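Xylose isomerase-like TIM barrel (Anabaena variabilis ATCC 29413, PDB 2QW5) binds a zinc ion and D-xylose in a TIM barrel and is probably an isomerase or epimerase acting on sugars or their phosphates. Local coordinates at residues E65-L70 with A119-E124; E58-D63 with L111-D116; L261-F266 with I322-K327. All blocks are in the same frame, centred on the assembly; numbering follows the deposited sequence. Where two conformers were deposited one is given.

Contact 1. Residues E65-L70 with A119-E124; sequences ENYTNL and AALGGE
The phenol ring of Y67 is approached obliquely by the isobutyl group of L121: CD1 of L121 comes to 4.1 Å from CD1 of Y67, while the ring also rests on P24 and I52 from nearby loops. The other methyl of L121, CD2, turns to the backbone of the helix and lies 3.6 Å from the carbonyl O of Y67, and CD2 of L70 is a looser neighbour of the same methyl, at 4.4 Å. L121 can divide its branches this way because CG stands anti to its own carbonyl carbon (chi1 -69°), which carries the fork towards helix 60-76. Its side chain also rests on F50, I84 and T86, so a branched apolar residue suits a place between this helix and strands 47-51 and 83-87 of the TIM barrel. There the helix 101-120 ends in a Schellman motif: G122 N bonds to A119 O at 2.7 Å and G123 N to T118 O, with G122 as the C' residue, whose positive phi is readily taken up by a residue without CB. Just before L121, in the last turn of the helix, A120 presents only a methyl, and the helices close until the CA atoms of T68 and A120 are 5.1 Å apart. OG1 of T68 lies 3.3 Å from CB of A120; the hydroxyl itself is hydrogen-bonded to L64 O within its own helix. NH1 of R71, from helix 60-76, hydrogen-bonds to the carbonyl O of L121.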
loop_
_atom_site.group_PDB
_atom_site.type_symbol
_atom_site.label_atom_id
_atom_site.label_comp_id
_atom_site.label_asym_id
_atom_site.label_seq_id
_atom_site.Cartn_x
_atom_site.Cartn_y
_atom_site.Cartn_z
ATOM N N GLU A 65 19.130 31.856 -5.458
ATOM C CA GLU A 65 20.450 32.062 -6.034
ATOM C C GLU A 65 20.734 31.053 -7.142
ATOM O O GLU A 65 21.183 31.430 -8.209
ATOM C CB GLU A 65 21.491 31.983 -4.910
ATOM C CG GLU A 65 22.931 32.182 -5.328
ATOM C CD GLU A 65 23.818 32.432 -4.110
ATOM O OE1 GLU A 65 23.780 31.594 -3.159
ATOM O OE2 GLU A 65 24.532 33.468 -4.108
ATOM N N ASN A 66 20.424 29.779 -6.920
ATOM C CA ASN A 66 20.655 28.765 -7.965
ATOM C C ASN A 66 19.831 28.996 -9.219
ATOM O O ASN A 66 20.359 28.942 -10.319
ATOM C CB ASN A 66 20.399 27.348 -7.438
ATOM C CG ASN A 66 21.418 26.912 -6.410
ATOM O OD1 ASN A 66 22.528 27.466 -6.309
ATOM N ND2 ASN A 66 21.051 25.906 -5.647
ATOM N N TYR A 67 18.534 29.250 -9.062
ATOM C CA TYR A 67 17.671 29.507 -10.247
ATOM C C TYR A 67 18.044 30.836 -10.955
ATOM O O TYR A 67 17.908 30.946 -12.172
ATOM C CB TYR A 67 16.168 29.425 -9.871
ATOM C CG TYR A 67 15.708 27.979 -9.646
ATOM C CD1 TYR A 67 15.490 27.130 -10.732
ATOM C CD2 TYR A 67 15.398 27.486 -8.371
ATOM C CE1 TYR A 67 15.041 25.814 -10.568
ATOM C CE2 TYR A 67 14.934 26.152 -8.192
ATOM C CZ TYR A 67 14.752 25.337 -9.294
ATOM O OH TYR A 67 14.326 24.044 -9.146
ATOM N N THR A 68 18.501 31.831 -10.184
ATOM C CA THR A 68 18.981 33.098 -10.758
ATOM C C THR A 68 20.197 32.757 -11.636
ATOM O O THR A 68 20.289 33.199 -12.778
ATOM C CB THR A 68 19.364 34.119 -9.688
ATOM O OG1 THR A 68 18.202 34.496 -8.927
ATOM C CG2 THR A 68 19.999 35.381 -10.340
ATOM N N ASN A 69 21.083 31.914 -11.122
ATOM C CA ASN A 69 22.259 31.479 -11.885
ATOM C C ASN A 69 21.898 30.652 -13.115
ATOM O O ASN A 69 22.604 30.718 -14.129
ATOM C CB ASN A 69 23.243 30.721 -10.972
ATOM C CG ASN A 69 23.851 31.607 -9.873
ATOM O OD1 ASN A 69 23.792 32.824 -9.925
ATOM N ND2 ASN A 69 24.426 30.975 -8.871
ATOM N N LEU A 70 20.817 29.861 -13.041
ATOM C CA LEU A 70 20.333 29.106 -14.192
ATOM C C LEU A 70 19.849 30.091 -15.260
ATOM O O LEU A 70 20.225 29.968 -16.420
ATOM C CB LEU A 70 19.224 28.081 -13.815
ATOM C CG LEU A 70 18.620 27.220 -14.941
ATOM C CD1 LEU A 70 19.698 26.389 -15.677
ATOM C CD2 LEU A 70 17.506 26.326 -14.435
ATOM N N ALA A 119 10.048 34.569 -10.801
ATOM C CA ALA A 119 10.513 35.897 -11.203
ATOM C C ALA A 119 11.998 35.876 -11.571
ATOM O O ALA A 119 12.378 36.435 -12.609
ATOM C CB ALA A 119 10.220 36.914 -10.092
ATOM N N ALA A 120 12.836 35.189 -10.773
ATOM C CA ALA A 120 14.306 35.089 -11.042
ATOM C C ALA A 120 14.585 34.424 -12.357
ATOM O O ALA A 120 15.592 34.723 -13.003
ATOM C CB ALA A 120 15.066 34.373 -9.879
ATOM N N LEU A 121 13.680 33.526 -12.773
ATOM C CA LEU A 121 13.727 32.898 -14.108
ATOM C C LEU A 121 13.118 33.775 -15.212
ATOM O O LEU A 121 12.951 33.308 -16.336
ATOM C CB LEU A 121 13.042 31.510 -14.073
ATOM C CG LEU A 121 13.734 30.393 -13.280
ATOM C CD1 LEU A 121 12.856 29.190 -13.060
ATOM C CD2 LEU A 121 14.975 29.960 -14.021
ATOM N N GLY A 122 12.772 35.037 -14.900
ATOM C CA GLY A 122 12.118 35.945 -15.831
ATOM C C GLY A 122 10.669 35.627 -16.122
ATOM O O GLY A 122 10.078 36.239 -17.018
ATOM N N GLY A 123 10.081 34.712 -15.333
ATOM C CA GLY A 123 8.781 34.185 -15.612
ATOM C C GLY A 123 7.686 35.056 -15.075
ATOM O O GLY A 123 7.841 35.719 -14.042
ATOM N N GLU A 124 6.571 35.031 -15.793
ATOM C CA GLU A 124 5.393 35.781 -15.445
ATOM C C GLU A 124 4.173 34.903 -15.193
ATOM O O GLU A 124 3.089 35.404 -14.948
ATOM C CB GLU A 124 5.221 36.832 -16.528
ATOM C CG GLU A 124 6.421 37.907 -16.398
ATOM C CD GLU A 124 6.535 38.942 -17.527
ATOM O OE1 GLU A 124 6.881 38.571 -18.693
ATOM O OE2 GLU A 124 6.323 40.134 -17.207
#

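Contact 2. Residues E58-D63 with L111-D116; sequences ENYAQD and LKSRVD
R114 turns the rim of its guanidinium group to D63, and the two flat groups stand steeply against each other, their planes 75° apart. One carboxylate oxygen does the work. OD2 of D63 lies close to the guanidinium plane and receives NH1 of R114 at 3.1 Å in a fairly straight bond (156° at the hydrogen), while NH2 of R114 adds a weak bond to the same OD2 at 3.5 Å. At the aspartate, NH1 arrives on the anti side and well out of the carboxylate plane, so this salt bridge is not the flat, two-oxygen kind. The bend in the arginine chain at chi2 (48°) folds the group back beside its own helix, where NH1 also donates to OG of S113 at 2.9 Å. A donor with several N-H groups suits this place, for NH2 is bonded to A53 O as well.

Y60 meets the serine through a face of its ring: CB of S113 sits 3.9 Å from the ring centroid in a CH-pi contact, and the tyrosine and arginine side chains cross at roughly a right angle. The small S113 thus serves both sides, its CB against the ring and its OG against the charge. A water ties OG of S113 to the carbonyl O of Y60, 2.7 Å from each.

Around this pairing of helices 60-76 and 101-120, Y60 also touches F94 and Y110, R114 touches I52 and V88 in loops and M126 of strand 125-128, and V115 faces helix 148-176.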
loop_
_atom_site.group_PDB
_atom_site.type_symbol
_atom_site.label_atom_id
_atom_site.label_comp_id
_atom_site.label_asym_id
_atom_site.label_seq_id
_atom_site.Cartn_x
_atom_site.Cartn_y
_atom_site.Cartn_z
ATOM N N GLU A 58 14.963 25.850 5.057
ATOM C CA GLU A 58 16.252 26.484 5.328
ATOM C C GLU A 58 17.028 26.843 4.068
ATOM O O GLU A 58 17.952 27.637 4.156
ATOM C CB GLU A 58 17.166 25.625 6.226
ATOM C CG GLU A 58 17.397 24.159 5.802
ATOM C CD GLU A 58 16.408 23.172 6.474
ATOM O OE1 GLU A 58 15.193 23.512 6.739
ATOM O OE2 GLU A 58 16.869 22.037 6.725
ATOM N N ASN A 59 16.668 26.262 2.922
ATOM C CA ASN A 59 17.341 26.523 1.631
ATOM C C ASN A 59 16.627 27.489 0.663
ATOM O O ASN A 59 16.992 27.529 -0.514
ATOM C CB ASN A 59 17.598 25.201 0.923
ATOM C CG ASN A 59 18.426 24.253 1.735
ATOM O OD1 ASN A 59 19.225 24.677 2.566
ATOM N ND2 ASN A 59 18.251 22.946 1.493
ATOM N N TYR A 60 15.658 28.281 1.124
ATOM C CA TYR A 60 14.998 29.235 0.209
ATOM C C TYR A 60 15.916 30.220 -0.500
ATOM O O TYR A 60 15.794 30.403 -1.741
ATOM C CB TYR A 60 13.872 30.008 0.879
ATOM C CG TYR A 60 12.706 29.145 1.330
ATOM C CD1 TYR A 60 12.291 28.008 0.604
ATOM C CD2 TYR A 60 11.920 29.538 2.407
ATOM C CE1 TYR A 60 11.206 27.236 1.005
ATOM C CE2 TYR A 60 10.812 28.777 2.804
ATOM C CZ TYR A 60 10.457 27.643 2.085
ATOM O OH TYR A 60 9.423 26.865 2.463
ATOM N N ALA A 61 16.834 30.811 0.260
ATOM C CA ALA A 61 17.768 31.780 -0.280
ATOM C C ALA A 61 18.722 31.089 -1.265
ATOM O O ALA A 61 18.973 31.630 -2.371
ATOM C CB ALA A 61 18.507 32.500 0.848
ATOM N N GLN A 62 19.198 29.885 -0.909
ATOM C CA GLN A 62 20.093 29.155 -1.812
ATOM C C GLN A 62 19.378 28.760 -3.113
ATOM O O GLN A 62 19.973 28.834 -4.192
ATOM C CB GLN A 62 20.747 27.936 -1.128
ATOM C CG GLN A 62 21.832 27.243 -1.990
ATOM C CD GLN A 62 22.925 28.205 -2.456
ATOM O OE1 GLN A 62 23.731 28.685 -1.651
ATOM N NE2 GLN A 62 22.947 28.496 -3.755
ATOM N N ASP A 63 18.107 28.378 -3.024
ATOM C CA ASP A 63 17.325 28.045 -4.224
ATOM C C ASP A 63 17.209 29.252 -5.160
ATOM O O ASP A 63 17.405 29.118 -6.372
ATOM C CB ASP A 63 15.900 27.579 -3.857
ATOM C CG ASP A 63 15.857 26.216 -3.169
ATOM O OD1 ASP A 63 16.766 25.400 -3.403
ATOM O OD2 ASP A 63 14.877 25.981 -2.408
ATOM N N LEU A 111 5.285 28.974 -0.903
ATOM C CA LEU A 111 4.709 29.472 -2.167
ATOM C C LEU A 111 5.318 30.818 -2.573
ATOM O O LEU A 111 5.589 31.012 -3.764
ATOM C CB LEU A 111 3.187 29.487 -2.114
ATOM C CG LEU A 111 2.517 28.120 -1.984
ATOM C CD1 LEU A 111 0.986 28.219 -1.572
ATOM C CD2 LEU A 111 2.622 27.314 -3.238
ATOM N N LYS A 112 5.617 31.688 -1.589
ATOM C CA LYS A 112 6.315 33.001 -1.863
ATOM C C LYS A 112 7.721 32.778 -2.395
ATOM O O LYS A 112 8.191 33.507 -3.314
ATOM C CB LYS A 112 6.374 33.905 -0.645
ATOM C CG LYS A 112 5.032 34.527 -0.196
ATOM C CD LYS A 112 5.262 35.349 1.061
ATOM C CE LYS A 112 4.056 36.191 1.413
ATOM N NZ LYS A 112 4.234 36.948 2.692
ATOM N N SER A 113 8.400 31.776 -1.843
ATOM C CA SER A 113 9.731 31.368 -2.368
ATOM C C SER A 113 9.645 30.958 -3.828
ATOM O O SER A 113 10.535 31.283 -4.653
ATOM C CB SER A 113 10.315 30.179 -1.563
ATOM O OG SER A 113 11.359 29.551 -2.272
ATOM N N ARG A 114 8.613 30.195 -4.151
ATOM C CA ARG A 114 8.448 29.699 -5.503
ATOM C C ARG A 114 8.048 30.845 -6.422
ATOM O O ARG A 114 8.540 30.900 -7.561
ATOM C CB ARG A 114 7.564 28.459 -5.558
ATOM C CG ARG A 114 8.289 27.104 -5.309
ATOM C CD ARG A 114 9.221 27.006 -4.099
ATOM N NE ARG A 114 10.133 25.866 -4.213
ATOM C CZ ARG A 114 11.332 25.756 -3.642
ATOM N NH1 ARG A 114 11.857 26.714 -2.887
ATOM N NH2 ARG A 114 12.021 24.640 -3.828
ATOM N N VAL A 115 7.223 31.780 -5.939
ATOM C CA VAL A 115 6.945 33.016 -6.718
ATOM C C VAL A 115 8.326 33.733 -7.016
ATOM O O VAL A 115 8.540 34.156 -8.115
ATOM C CB VAL A 115 5.951 34.012 -6.028
ATOM C CG1 VAL A 115 5.878 35.360 -6.781
ATOM C CG2 VAL A 115 4.503 33.431 -5.867
ATOM N N ASP A 116 9.196 33.898 -6.007
ATOM C CA ASP A 116 10.523 34.527 -6.189
ATOM C C ASP A 116 11.371 33.838 -7.230
ATOM O O ASP A 116 11.999 34.496 -8.059
ATOM C CB ASP A 116 11.346 34.560 -4.896
ATOM C CG ASP A 116 10.766 35.483 -3.824
ATOM O OD1 ASP A 116 9.918 36.338 -4.136
ATOM O OD2 ASP A 116 11.221 35.369 -2.665
HETATM O O HOH W 1 13.473 31.120 -2.905
#

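Contact 3. Residues L261-F266 with I322-K327; sequences LPWKSF and IKVTRK
V324 is the first residue of 322-327 to touch W263, and it meets the indole with both methyls. CG1 lies 3.8 Å from CZ2 of W263, and CG2 of V324 is 4.0 Å from the same ring atom. CG1 holds the crowded position between the backbone N and the carbonyl carbon (chi1 72°), which presents the fork of the valine to the six-membered ring. A beta-branched residue is apt here, giving two short apolar prongs with little freedom.

T325 follows, crossing the indole at about a right angle. Its OG1 is 3.8 Å from CH2 of W263, and its CA comes to 4.0 Å from CZ3 of the ring, so the tryptophan reaches as far as the helix backbone. The hydroxyl does not depend on the indole for a partner, since it is hydrogen-bonded to A321 O one turn back; threonine therefore sits in this buried spot with its polar atom satisfied.

The tryptophan is also backed from within its own segment, where CD1 of L261 lies over one face, 3.7 Å above the plane of the W263 ring and offset toward its rim. P262, the N-cap residue and centre of an inverse gamma turn, leads into the helix, and W260 of a second subunit packs on P262 and S265. Were W263 replaced by alanine, the loss of the indole would probably open a gap between the two helices, leaving V324, T325 and L261 without their shared packing surface.

Helix 263-273 comes after strand 243-248, and helix 314-332 after strand 278-280 and the short helix 287-290. With W263 and T325 both on V248, their contact is the outer-layer helix packing of a (beta/alpha)8 barrel, with T325 of helix 314-332 also reaching I11 of strand 11-14, where the barrel closes.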
loop_
_atom_site.group_PDB
_atom_site.type_symbol
_atom_site.label_atom_id
_atom_site.label_comp_id
_atom_site.label_asym_id
_atom_site.label_seq_id
_atom_site.Cartn_x
_atom_site.Cartn_y
_atom_site.Cartn_z
ATOM N N LEU A 261 -8.134 14.548 -28.143
ATOM C CA LEU A 261 -8.215 15.947 -27.680
ATOM C C LEU A 261 -9.170 16.656 -28.642
ATOM O O LEU A 261 -8.918 16.653 -29.823
ATOM C CB LEU A 261 -6.843 16.640 -27.692
ATOM C CG LEU A 261 -6.672 17.970 -26.935
ATOM C CD1 LEU A 261 -5.234 18.351 -27.027
ATOM C CD2 LEU A 261 -7.539 19.137 -27.433
ATOM N N PRO A 262 -10.276 17.225 -28.145
ATOM C CA PRO A 262 -11.287 17.916 -28.952
ATOM C C PRO A 262 -10.834 19.334 -29.328
ATOM O O PRO A 262 -11.281 20.336 -28.779
ATOM C CB PRO A 262 -12.509 17.897 -28.029
ATOM C CG PRO A 262 -11.957 18.000 -26.694
ATOM C CD PRO A 262 -10.641 17.268 -26.711
ATOM N N TRP A 263 -9.905 19.385 -30.262
ATOM C CA TRP A 263 -9.271 20.626 -30.621
ATOM C C TRP A 263 -10.182 21.801 -30.865
ATOM O O TRP A 263 -9.959 22.872 -30.265
ATOM C CB TRP A 263 -8.379 20.435 -31.835
ATOM C CG TRP A 263 -7.249 19.518 -31.614
ATOM C CD1 TRP A 263 -7.189 18.188 -31.952
ATOM C CD2 TRP A 263 -5.972 19.849 -31.048
ATOM N NE1 TRP A 263 -5.957 17.681 -31.620
ATOM C CE2 TRP A 263 -5.193 18.674 -31.056
ATOM C CE3 TRP A 263 -5.415 21.032 -30.520
ATOM C CZ2 TRP A 263 -3.876 18.642 -30.554
ATOM C CZ3 TRP A 263 -4.120 20.999 -30.021
ATOM C CH2 TRP A 263 -3.355 19.817 -30.066
ATOM N N LYS A 264 -11.207 21.592 -31.693
ATOM C CA LYS A 264 -12.109 22.683 -32.102
ATOM C C LYS A 264 -12.926 23.179 -30.931
ATOM O O LYS A 264 -12.963 24.395 -30.660
ATOM C CB LYS A 264 -13.045 22.239 -33.230
ATOM C CG LYS A 264 -13.867 23.332 -33.866
ATOM C CD LYS A 264 -14.851 22.766 -34.886
ATOM C CE LYS A 264 -15.571 23.917 -35.610
ATOM N NZ LYS A 264 -16.467 23.475 -36.734
ATOM N N SER A 265 -13.564 22.232 -30.238
ATOM C CA SER A 265 -14.427 22.555 -29.082
ATOM C C SER A 265 -13.728 23.101 -27.873
ATOM O O SER A 265 -14.318 23.883 -27.111
ATOM C CB SER A 265 -15.238 21.332 -28.690
ATOM O OG SER A 265 -16.277 21.212 -29.611
ATOM N N PHE A 266 -12.474 22.699 -27.696
ATOM C CA PHE A 266 -11.642 23.168 -26.590
ATOM C C PHE A 266 -11.016 24.528 -26.923
ATOM O O PHE A 266 -11.101 25.446 -26.133
ATOM C CB PHE A 266 -10.540 22.145 -26.247
ATOM C CG PHE A 266 -9.650 22.590 -25.139
ATOM C CD1 PHE A 266 -10.116 22.577 -23.817
ATOM C CD2 PHE A 266 -8.359 23.079 -25.405
ATOM C CE1 PHE A 266 -9.301 23.017 -22.769
ATOM C CE2 PHE A 266 -7.532 23.540 -24.367
ATOM C CZ PHE A 266 -8.008 23.492 -23.031
ATOM N N ILE A 322 3.950 20.271 -31.686
ATOM C CA ILE A 322 3.864 21.669 -32.132
ATOM C C ILE A 322 3.204 21.726 -33.515
ATOM O O ILE A 322 2.425 22.625 -33.746
ATOM C CB ILE A 322 5.220 22.436 -32.073
ATOM C CG1 ILE A 322 5.042 23.932 -32.394
ATOM C CG2 ILE A 322 6.297 21.776 -32.976
ATOM C CD1 ILE A 322 6.160 24.835 -31.786
ATOM N N LYS A 323 3.517 20.764 -34.405
ATOM C CA LYS A 323 2.926 20.698 -35.742
ATOM C C LYS A 323 1.405 20.559 -35.662
ATOM O O LYS A 323 0.679 21.361 -36.272
ATOM C CB LYS A 323 3.584 19.607 -36.598
ATOM C CG LYS A 323 5.025 19.963 -37.050
ATOM C CD LYS A 323 5.726 18.750 -37.686
ATOM C CE LYS A 323 7.151 19.032 -38.232
ATOM N NZ LYS A 323 7.234 19.857 -39.484
ATOM N N VAL A 324 0.917 19.613 -34.861
ATOM C CA VAL A 324 -0.545 19.447 -34.688
ATOM C C VAL A 324 -1.198 20.677 -34.052
ATOM O O VAL A 324 -2.241 21.110 -34.519
ATOM C CB VAL A 324 -0.974 18.096 -33.995
ATOM C CG1 VAL A 324 -0.630 18.056 -32.485
ATOM C CG2 VAL A 324 -2.474 17.890 -34.178
ATOM N N THR A 325 -0.589 21.234 -32.998
ATOM C CA THR A 325 -1.118 22.425 -32.298
ATOM C C THR A 325 -1.275 23.607 -33.269
ATOM O O THR A 325 -2.313 24.274 -33.280
ATOM C CB THR A 325 -0.227 22.827 -31.085
ATOM O OG1 THR A 325 -0.110 21.702 -30.188
ATOM C CG2 THR A 325 -0.779 24.059 -30.346
ATOM N N ARG A 326 -0.248 23.851 -34.082
ATOM C CA ARG A 326 -0.295 24.927 -35.092
ATOM C C ARG A 326 -1.323 24.664 -36.203
ATOM O O ARG A 326 -2.032 25.609 -36.608
ATOM C CB ARG A 326 1.097 25.200 -35.707
ATOM C CG ARG A 326 2.015 25.848 -34.731
ATOM C CD ARG A 326 3.045 26.734 -35.373
ATOM N NE ARG A 326 3.850 27.480 -34.390
ATOM C CZ ARG A 326 3.449 28.564 -33.700
ATOM N NH1 ARG A 326 2.191 29.048 -33.750
ATOM N NH2 ARG A 326 4.329 29.137 -32.878
ATOM N N LYS A 327 -1.442 23.396 -36.629
ATOM C CA LYS A 327 -2.402 22.981 -37.639
ATOM C C LYS A 327 -3.810 23.276 -37.159
ATOM O O LYS A 327 -4.624 23.844 -37.878
ATOM C CB LYS A 327 -2.300 21.479 -37.944
ATOM C CG LYS A 327 -2.937 21.106 -39.288
ATOM C CD LYS A 327 -2.894 19.622 -39.698
ATOM C CE LYS A 327 -4.150 18.832 -39.275
ATOM N NZ LYS A 327 -4.244 18.591 -37.804
#

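In the fold
Contacts 1 and 2 are two stations on one interface, that of helices 60-76 and 101-120, with centres 11 Å apart: the charged and water-bridged part lies early on helix 60-76, the apolar part further along it. Contact 3 joins helices 263-273 and 314-332; its centre is 31 Å from that of contact 1 and 36 Å from that of contact 2, which lies across the chain's centre from it. None forms the pocket itself. The side chain of R114 is about 11 Å and that of Y67 about 13 Å from the bound D-xylose, while the side chain of W263 is about 14 Å from the zinc held by E183, D216, Q247 and E281.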